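Local coordinates for protein pentafunctional AROM polypeptide (Schizosaccharomyces pombe, PDB 5SWV) that probably catalyses the dehydration of 3-dehydroquinate and the NADPH-dependent reduction of 3-dehydroshikimate in the shikimate pathway, as part of a five-activity polypeptide, at residues E63-L68 and I76-R81; L100-M105 and Y127-Y132; K480-P485 and C497-E502. All coordinates share one frame; numbering follows the deposited sequence.

Interaction 1. Residues E63-L68 and I76-R81; sequences EQISLL and IIFTIR
With chi1 of -176°, Phe78 swings its CG anti to the backbone N, which carries the ring out from the strand until its CD2 lies 4.1 Å from Ile65 CD1. Ile65 keeps CG1 beside its backbone N and CG2 anti to it, and the CG1-CD1 branch is the one that meets the ring. The methyl arrives at the ring edge, close to the ring plane, and the two side chains cross at about a right angle. The carbon before the methyl also takes part: Ile65 CG1 stands 4.2 Å from Phe78 CE2. Three residues on, just under one helical turn, Leu68 extends directly toward Ile76, and the two meet tip to tip, with Leu68 CD2 3.8 Å from Ile76 CD1. All four residues are buried; the two segments together bury 180 Å², and the contact has no polar link. The helix and the strand are the last two elements of a beta-alpha-beta unit formed by strand 38-42, helix 58-69 and strand 76-79, a repeating piece of the TIM barrel of type I dehydroquinases. Ile65 and Leu68 pack on the outside of the barrel, where both also touch Val41 of strand 38-42. Ala104 of helix 94-106 lies over one face of the Phe78 ring, near CG, and Tyr107 touches both Phe78 and Ile65. The strand itself is held by backbone hydrogen bonds, Ile77 pairing with Ile39 and Val41, and Phe78 with Phe111 and Asp113.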
loop_
_atom_site.group_PDB
_atom_site.type_symbol
_atom_site.label_atom_id
_atom_site.label_comp_id
_atom_site.label_asym_id
_atom_site.label_seq_id
_atom_site.Cartn_x
_atom_site.Cartn_y
_atom_site.Cartn_z
ATOM N N GLU A 63 7.781 18.258 -12.065
ATOM C CA GLU A 63 7.410 17.240 -13.074
ATOM C C GLU A 63 7.730 15.854 -12.548
ATOM O O GLU A 63 6.925 14.938 -12.680
ATOM C CB GLU A 63 8.118 17.468 -14.413
ATOM C CG GLU A 63 7.367 18.408 -15.358
ATOM C CD GLU A 63 8.259 19.395 -16.128
ATOM O OE1 GLU A 63 7.722 20.457 -16.566
ATOM O OE2 GLU A 63 9.483 19.126 -16.288
ATOM N N GLN A 64 8.890 15.729 -11.907
ATOM C CA GLN A 64 9.325 14.475 -11.313
ATOM C C GLN A 64 8.390 14.000 -10.207
ATOM O O GLN A 64 7.958 12.855 -10.220
ATOM C CB GLN A 64 10.739 14.620 -10.765
ATOM C CG GLN A 64 11.784 14.857 -11.835
ATOM C CD GLN A 64 12.190 13.579 -12.506
ATOM O OE1 GLN A 64 12.987 12.819 -11.956
ATOM N NE2 GLN A 64 11.654 13.317 -13.688
ATOM N N ILE A 65 8.070 14.882 -9.266
ATOM C CA ILE A 65 7.206 14.522 -8.143
ATOM C C ILE A 65 5.820 14.090 -8.604
ATOM O O ILE A 65 5.262 13.125 -8.071
ATOM C CB ILE A 65 7.067 15.675 -7.112
ATOM C CG1 ILE A 65 8.423 16.000 -6.454
ATOM C CG2 ILE A 65 6.038 15.339 -6.018
ATOM C CD1 ILE A 65 9.166 14.818 -5.876
ATOM N N SER A 66 5.251 14.801 -9.573
ATOM C CA SER A 66 3.921 14.426 -10.076
ATOM C C SER A 66 3.992 13.131 -10.881
ATOM O O SER A 66 3.112 12.287 -10.745
ATOM C CB SER A 66 3.222 15.566 -10.850
ATOM O OG SER A 66 4.107 16.225 -11.720
ATOM N N LEU A 67 5.045 12.958 -11.679
ATOM C CA LEU A 67 5.254 11.712 -12.430
ATOM C C LEU A 67 5.219 10.489 -11.507
ATOM O O LEU A 67 4.672 9.443 -11.870
ATOM C CB LEU A 67 6.576 11.763 -13.215
ATOM C CG LEU A 67 6.933 10.607 -14.158
ATOM C CD1 LEU A 67 5.891 10.425 -15.254
ATOM C CD2 LEU A 67 8.300 10.832 -14.784
ATOM N N LEU A 68 5.772 10.638 -10.307
ATOM C CA LEU A 68 5.772 9.569 -9.314
ATOM C C LEU A 68 4.376 9.374 -8.713
ATOM O O LEU A 68 3.886 8.237 -8.597
ATOM C CB LEU A 68 6.796 9.880 -8.216
ATOM C CG LEU A 68 6.814 8.993 -6.980
ATOM C CD1 LEU A 68 7.233 7.589 -7.363
ATOM C CD2 LEU A 68 7.723 9.579 -5.914
ATOM N N ILE A 76 4.620 10.723 0.307
ATOM C CA ILE A 76 5.940 11.100 -0.173
ATOM C C ILE A 76 6.645 11.995 0.826
ATOM O O ILE A 76 6.036 12.877 1.439
ATOM C CB ILE A 76 5.843 11.752 -1.564
ATOM C CG1 ILE A 76 5.459 10.674 -2.582
ATOM C CG2 ILE A 76 7.157 12.403 -1.985
ATOM C CD1 ILE A 76 4.950 11.215 -3.896
ATOM N N ILE A 77 7.935 11.729 0.988
ATOM C CA ILE A 77 8.801 12.534 1.800
ATOM C C ILE A 77 9.730 13.211 0.813
ATOM O O ILE A 77 10.305 12.556 -0.051
ATOM C CB ILE A 77 9.571 11.659 2.797
ATOM C CG1 ILE A 77 8.603 10.947 3.745
ATOM C CG2 ILE A 77 10.547 12.489 3.595
ATOM C CD1 ILE A 77 9.147 9.658 4.311
ATOM N N PHE A 78 9.853 14.523 0.939
ATOM C CA PHE A 78 10.632 15.354 0.025
ATOM C C PHE A 78 11.896 15.773 0.767
ATOM O O PHE A 78 11.844 16.606 1.678
ATOM C CB PHE A 78 9.778 16.559 -0.372
ATOM C CG PHE A 78 10.405 17.473 -1.389
ATOM C CD1 PHE A 78 11.237 18.510 -0.995
ATOM C CD2 PHE A 78 10.098 17.345 -2.737
ATOM C CE1 PHE A 78 11.792 19.376 -1.941
ATOM C CE2 PHE A 78 10.630 18.204 -3.681
ATOM C CZ PHE A 78 11.484 19.223 -3.292
ATOM N N THR A 79 13.025 15.188 0.390
ATOM C CA THR A 79 14.245 15.338 1.165
ATOM C C THR A 79 15.369 15.894 0.341
ATOM O O THR A 79 15.833 15.260 -0.603
ATOM C CB THR A 79 14.664 14.009 1.799
ATOM O OG1 THR A 79 13.659 13.620 2.724
ATOM C CG2 THR A 79 15.953 14.143 2.592
ATOM N N ILE A 80 15.783 17.100 0.712
ATOM C CA ILE A 80 17.022 17.692 0.235
ATOM C C ILE A 80 18.054 17.529 1.326
ATOM O O ILE A 80 17.993 18.218 2.348
ATOM C CB ILE A 80 16.889 19.195 -0.034
ATOM C CG1 ILE A 80 15.859 19.468 -1.117
ATOM C CG2 ILE A 80 18.248 19.772 -0.442
ATOM C CD1 ILE A 80 15.554 20.951 -1.246
ATOM N N ARG A 81 18.990 16.619 1.078
ATOM C CA ARG A 81 20.072 16.263 1.996
ATOM C C ARG A 81 21.357 16.878 1.461
ATOM O O ARG A 81 21.722 16.667 0.300
ATOM C CB ARG A 81 20.202 14.749 2.046
ATOM C CG ARG A 81 21.260 14.220 3.000
ATOM C CD ARG A 81 20.914 14.414 4.464
ATOM N NE ARG A 81 19.644 13.784 4.828
ATOM C CZ ARG A 81 18.553 14.406 5.288
ATOM N NH1 ARG A 81 18.525 15.720 5.502
ATOM N NH2 ARG A 81 17.471 13.683 5.575
#

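Interaction 2. Residues L100-M105 and Y127-Y132; sequences LMLSAM and YQHKGY
Van der Waals contact joins Leu102 to His129, with Leu102 CD2 3.7 Å from His129 CB and 3.9 Å from His129 CG. The methyl thus rests against the root of the imidazole, and the two side chains run obliquely to one another. Met105 makes the second set of van der Waals contacts: its CE lies 3.9 Å from His129 CB, while its SD is 3.8 Å from Lys130 CA. A bend at chi3 (-29°) turns the terminal methyl back toward the His129 backbone, where Met105 CE comes within 3.5 Å of His129 O.

Polar contact between the segments is made through water. Water 1 donates to both Met105 O, at 2.7 Å, and Lys130 O, at 3.0 Å, bridging two backbone carbonyls. The polar ends of the side chains are engaged by other partners: His129 ND1 hydrogen-bonds to Ile125 O, and Lys130 NZ forms a salt bridge with Asp166.

His129 is the first residue to leave helical geometry after helix 120-128, so helix 94-106 packs here against the end of the next helix and the turn leading to strand 134-140, a neighbouring-helix contact in the outer layer of a TIM barrel.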
loop_
_atom_site.group_PDB
_atom_site.type_symbol
_atom_site.label_atom_id
_atom_site.label_comp_id
_atom_site.label_asym_id
_atom_site.label_seq_id
_atom_site.Cartn_x
_atom_site.Cartn_y
_atom_site.Cartn_z
ATOM N N LEU A 100 12.784 25.366 -3.140
ATOM C CA LEU A 100 12.345 24.018 -3.511
ATOM C C LEU A 100 11.384 23.428 -2.490
ATOM O O LEU A 100 10.374 22.827 -2.864
ATOM C CB LEU A 100 13.530 23.065 -3.743
ATOM C CG LEU A 100 14.211 23.152 -5.126
ATOM C CD1 LEU A 100 15.635 22.586 -5.100
ATOM C CD2 LEU A 100 13.385 22.458 -6.204
ATOM N N MET A 101 11.682 23.610 -1.213
ATOM C CA MET A 101 10.846 23.035 -0.165
ATOM C C MET A 101 9.471 23.706 -0.111
ATOM O O MET A 101 8.461 23.040 0.083
ATOM C CB MET A 101 11.565 23.082 1.198
ATOM C CG MET A 101 12.735 22.106 1.290
ATOM S SD MET A 101 13.618 22.122 2.866
ATOM C CE MET A 101 14.682 23.547 2.714
ATOM N N LEU A 102 9.438 25.019 -0.306
ATOM C CA LEU A 102 8.174 25.751 -0.403
ATOM C C LEU A 102 7.299 25.234 -1.525
ATOM O O LEU A 102 6.085 25.089 -1.371
ATOM C CB LEU A 102 8.433 27.230 -0.631
ATOM C CG LEU A 102 8.934 28.006 0.586
ATOM C CD1 LEU A 102 9.338 29.430 0.206
ATOM C CD2 LEU A 102 7.905 28.017 1.708
ATOM N N SER A 103 7.923 24.978 -2.664
ATOM C CA SER A 103 7.213 24.430 -3.815
ATOM C C SER A 103 6.585 23.058 -3.519
ATOM O O SER A 103 5.439 22.779 -3.917
ATOM C CB SER A 103 8.157 24.345 -5.007
ATOM O OG SER A 103 7.667 23.437 -5.955
ATOM N N ALA A 104 7.339 22.222 -2.812
ATOM C CA ALA A 104 6.895 20.892 -2.441
ATOM C C ALA A 104 5.656 20.905 -1.563
ATOM O O ALA A 104 4.791 20.024 -1.673
ATOM C CB ALA A 104 8.013 20.154 -1.733
ATOM N N MET A 105 5.584 21.892 -0.683
ATOM C CA MET A 105 4.438 22.047 0.200
ATOM C C MET A 105 3.249 22.564 -0.613
ATOM O O MET A 105 2.117 22.133 -0.399
ATOM C CB MET A 105 4.790 22.943 1.403
ATOM C CG MET A 105 5.868 22.299 2.281
ATOM S SD MET A 105 6.627 23.189 3.665
ATOM C CE MET A 105 6.545 24.893 3.150
ATOM N N TYR A 127 8.147 26.672 8.042
ATOM C CA TYR A 127 7.104 26.339 9.026
ATOM C C TYR A 127 5.828 27.153 8.780
ATOM O O TYR A 127 4.744 26.586 8.684
ATOM C CB TYR A 127 7.623 26.547 10.458
ATOM C CG TYR A 127 6.566 26.396 11.520
ATOM C CD1 TYR A 127 6.132 25.139 11.918
ATOM C CD2 TYR A 127 5.992 27.516 12.128
ATOM C CE1 TYR A 127 5.161 24.996 12.888
ATOM C CE2 TYR A 127 5.017 27.378 13.103
ATOM C CZ TYR A 127 4.610 26.114 13.471
ATOM O OH TYR A 127 3.645 25.956 14.423
ATOM N N GLN A 128 5.966 28.470 8.630
ATOM C CA GLN A 128 4.811 29.335 8.357
ATOM C C GLN A 128 4.014 28.902 7.109
ATOM O O GLN A 128 2.814 29.084 7.079
ATOM C CB GLN A 128 5.219 30.819 8.254
ATOM C CG GLN A 128 5.803 31.451 9.525
ATOM C CD GLN A 128 4.912 31.339 10.771
ATOM O OE1 GLN A 128 3.691 31.353 10.685
ATOM N NE2 GLN A 128 5.535 31.236 11.936
ATOM N N HIS A 129 4.661 28.298 6.109
ATOM C CA HIS A 129 3.978 27.901 4.875
ATOM C C HIS A 129 3.638 26.421 4.782
ATOM O O HIS A 129 3.243 25.958 3.724
ATOM C CB HIS A 129 4.815 28.316 3.669
ATOM C CG HIS A 129 4.971 29.798 3.534
ATOM N ND1 HIS A 129 5.743 30.548 4.402
ATOM C CD2 HIS A 129 4.437 30.674 2.649
ATOM C CE1 HIS A 129 5.677 31.821 4.055
ATOM N NE2 HIS A 129 4.892 31.925 2.995
ATOM N N LYS A 130 3.732 25.678 5.878
ATOM C CA LYS A 130 3.641 24.229 5.773
ATOM C C LYS A 130 2.302 23.720 5.285
ATOM O O LYS A 130 2.274 22.772 4.509
ATOM C CB LYS A 130 4.046 23.536 7.070
ATOM C CG LYS A 130 3.080 23.646 8.234
ATOM C CD LYS A 130 3.839 23.400 9.537
ATOM C CE LYS A 130 2.987 22.849 10.671
ATOM N NZ LYS A 130 3.868 21.995 11.536
ATOM N N GLY A 131 1.203 24.345 5.705
ATOM C CA GLY A 131 -0.140 23.837 5.378
ATOM C C GLY A 131 -0.367 22.459 5.984
ATOM O O GLY A 131 -0.183 22.277 7.182
ATOM N N TYR A 132 -0.720 21.484 5.157
ATOM C CA TYR A 132 -0.930 20.108 5.630
ATOM C C TYR A 132 0.327 19.260 5.678
ATOM O O TYR A 132 0.368 18.250 6.393
ATOM C CB TYR A 132 -1.998 19.413 4.787
ATOM C CG TYR A 132 -3.343 20.063 4.976
ATOM C CD1 TYR A 132 -3.893 20.194 6.266
ATOM C CD2 TYR A 132 -4.064 20.582 3.886
ATOM C CE1 TYR A 132 -5.117 20.805 6.463
ATOM C CE2 TYR A 132 -5.298 21.195 4.076
ATOM C CZ TYR A 132 -5.818 21.298 5.368
ATOM O OH TYR A 132 -7.039 21.894 5.600
HETATM O O HOH W 1 1.114 21.525 2.033
#

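Interaction 3. Residues K480-P485 and C497-E502; sequences KPLHTP and CCNGLE
Leu482 and Leu501 lie obliquely to each other, each offering one methyl: Leu482 CD2 is 4.0 Å from Leu501 CD2, an apolar contact between a loop and the first turn of a helix. Leu501 holds its CG anti to the backbone N (chi1 -166°), a torsion that takes its branch off the helix toward the loop. Leu482 comes from the opposite segment with its CG beside its own backbone N.

The CB of Asn499 is directed toward the loop. It is 4.0 Å from Leu482 O, and Asn499 ND2 is 4.1 Å from the same oxygen, distances that indicate packing against the carbonyl. As the N-cap of helix 500-516, Asn499 OD1 accepts from Glu502 N at 3.1 Å, with an N-H...O angle of 160° and the donor 44° out of the carbonyl plane. This bond is consistent with a settled amide rotation, with CB and ND2 on the Leu482 side.

Thr484 is likewise an N-cap, accepting from Met487 N at the start of helix 485-492. The six-stranded parallel sheet, of order 3-2-1-4-5-6, is consistent with the Rossmann-type nucleotide-binding domain of shikimate dehydrogenases. Leu501 touches Ile530 and Asn499 touches Tyr526, both on helix 522-530, while Cys498 pairs by backbone bonds with Phe474 and Asp476, setting strand 496-498 at the edge of that sheet beside strand 472-476.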
loop_
_atom_site.group_PDB
_atom_site.type_symbol
_atom_site.label_atom_id
_atom_site.label_comp_id
_atom_site.label_asym_id
_atom_site.label_seq_id
_atom_site.Cartn_x
_atom_site.Cartn_y
_atom_site.Cartn_z
ATOM N N LYS A 480 -11.855 -20.317 -14.690
ATOM C CA LYS A 480 -12.195 -21.693 -15.029
ATOM C C LYS A 480 -13.156 -21.711 -16.230
ATOM O O LYS A 480 -14.380 -21.699 -16.034
ATOM C CB LYS A 480 -12.822 -22.369 -13.795
ATOM C CG LYS A 480 -13.280 -23.821 -13.968
ATOM C CD LYS A 480 -12.119 -24.778 -14.209
ATOM C CE LYS A 480 -12.612 -26.207 -14.358
ATOM N NZ LYS A 480 -11.476 -27.156 -14.267
ATOM N N PRO A 481 -12.616 -21.726 -17.473
ATOM C CA PRO A 481 -11.193 -21.688 -17.870
ATOM C C PRO A 481 -10.430 -20.411 -17.492
ATOM O O PRO A 481 -11.033 -19.435 -17.056
ATOM C CB PRO A 481 -11.243 -21.847 -19.403
ATOM C CG PRO A 481 -12.663 -21.598 -19.806
ATOM C CD PRO A 481 -13.496 -21.996 -18.630
ATOM N N LEU A 482 -9.106 -20.443 -17.662
ATOM C CA LEU A 482 -8.237 -19.285 -17.397
ATOM C C LEU A 482 -8.552 -18.139 -18.361
ATOM O O LEU A 482 -8.824 -17.021 -17.912
ATOM C CB LEU A 482 -6.746 -19.663 -17.507
ATOM C CG LEU A 482 -6.152 -20.562 -16.411
ATOM C CD1 LEU A 482 -4.833 -21.219 -16.830
ATOM C CD2 LEU A 482 -5.984 -19.755 -15.129
ATOM N N HIS A 483 -8.493 -18.429 -19.671
ATOM C CA HIS A 483 -9.005 -17.531 -20.731
ATOM C C HIS A 483 -10.489 -17.857 -20.969
ATOM O O HIS A 483 -10.815 -18.962 -21.415
ATOM C CB HIS A 483 -8.254 -17.719 -22.064
ATOM C CG HIS A 483 -6.798 -17.358 -22.025
ATOM N ND1 HIS A 483 -5.805 -18.289 -21.792
ATOM C CD2 HIS A 483 -6.163 -16.182 -22.247
ATOM C CE1 HIS A 483 -4.625 -17.697 -21.846
ATOM N NE2 HIS A 483 -4.814 -16.419 -22.120
ATOM N N THR A 484 -11.381 -16.907 -20.665
ATOM C CA THR A 484 -12.838 -17.148 -20.718
ATOM C C THR A 484 -13.435 -16.751 -22.062
ATOM O O THR A 484 -12.808 -16.012 -22.826
ATOM C CB THR A 484 -13.626 -16.384 -19.611
ATOM O OG1 THR A 484 -13.683 -14.986 -19.909
ATOM C CG2 THR A 484 -13.004 -16.586 -18.239
ATOM N N PRO A 485 -14.657 -17.240 -22.350
ATOM C CA PRO A 485 -15.444 -16.766 -23.489
ATOM C C PRO A 485 -15.511 -15.239 -23.633
ATOM O O PRO A 485 -15.150 -14.711 -24.687
ATOM C CB PRO A 485 -16.835 -17.346 -23.206
ATOM C CG PRO A 485 -16.565 -18.616 -22.475
ATOM C CD PRO A 485 -15.246 -18.464 -21.763
ATOM N N CYS A 497 -7.258 -6.574 -20.682
ATOM C CA CYS A 497 -7.997 -7.630 -19.964
ATOM C C CYS A 497 -7.255 -8.188 -18.764
ATOM O O CYS A 497 -6.042 -8.358 -18.809
ATOM C CB CYS A 497 -8.312 -8.785 -20.899
ATOM S SG CYS A 497 -9.450 -8.324 -22.209
ATOM N N CYS A 498 -8.018 -8.488 -17.711
ATOM C CA CYS A 498 -7.528 -9.126 -16.496
ATOM C C CYS A 498 -8.387 -10.320 -16.156
ATOM O O CYS A 498 -9.583 -10.324 -16.445
ATOM C CB CYS A 498 -7.597 -8.160 -15.335
ATOM S SG CYS A 498 -6.731 -6.629 -15.648
ATOM N N ASN A 499 -7.784 -11.314 -15.510
ATOM C CA ASN A 499 -8.480 -12.551 -15.177
ATOM C C ASN A 499 -8.691 -12.708 -13.687
ATOM O O ASN A 499 -8.107 -11.971 -12.892
ATOM C CB ASN A 499 -7.774 -13.777 -15.792
ATOM C CG ASN A 499 -6.447 -14.133 -15.124
ATOM O OD1 ASN A 499 -5.883 -13.400 -14.297
ATOM N ND2 ASN A 499 -5.938 -15.292 -15.502
ATOM N N GLY A 500 -9.519 -13.682 -13.330
ATOM C CA GLY A 500 -9.941 -13.890 -11.951
ATOM C C GLY A 500 -8.852 -14.411 -11.046
ATOM O O GLY A 500 -8.921 -14.277 -9.834
ATOM N N LEU A 501 -7.841 -15.018 -11.635
ATOM C CA LEU A 501 -6.692 -15.454 -10.865
ATOM C C LEU A 501 -5.907 -14.251 -10.339
ATOM O O LEU A 501 -5.498 -14.228 -9.178
ATOM C CB LEU A 501 -5.819 -16.372 -11.717
ATOM C CG LEU A 501 -4.749 -17.194 -10.992
ATOM C CD1 LEU A 501 -5.298 -17.842 -9.713
ATOM C CD2 LEU A 501 -4.168 -18.238 -11.951
ATOM N N GLU A 502 -5.735 -13.237 -11.184
ATOM C CA GLU A 502 -5.139 -12.001 -10.718
ATOM C C GLU A 502 -5.894 -11.447 -9.509
ATOM O O GLU A 502 -5.279 -11.105 -8.508
ATOM C CB GLU A 502 -5.062 -10.956 -11.826
ATOM C CG GLU A 502 -4.741 -9.573 -11.283
ATOM C CD GLU A 502 -4.225 -8.622 -12.314
ATOM O OE1 GLU A 502 -4.252 -8.964 -13.510
ATOM O OE2 GLU A 502 -3.803 -7.523 -11.903
#

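Interactions 1 and 2 belong to the dehydroquinase barrel and touch, their centres about 13 Å apart: Phe78 CG is 3.6 Å from Ala104 CB, and helix 94-106 follows strand 76-79 in the chain. Interaction 1 is wholly buried and apolar, whereas interaction 2 is only partly buried, joins a helix to a helix end and includes a bridging water. Interaction 3 lies at the surface of the shikimate dehydrogenase part, its centre about 37 Å from that of interaction 1 and about 47 Å from that of interaction 2. It buries the least area, 111 Å², and pairs one methyl-to-methyl contact with packing of Asn499 against a loop carbonyl, next to a helix cap made within 497-502.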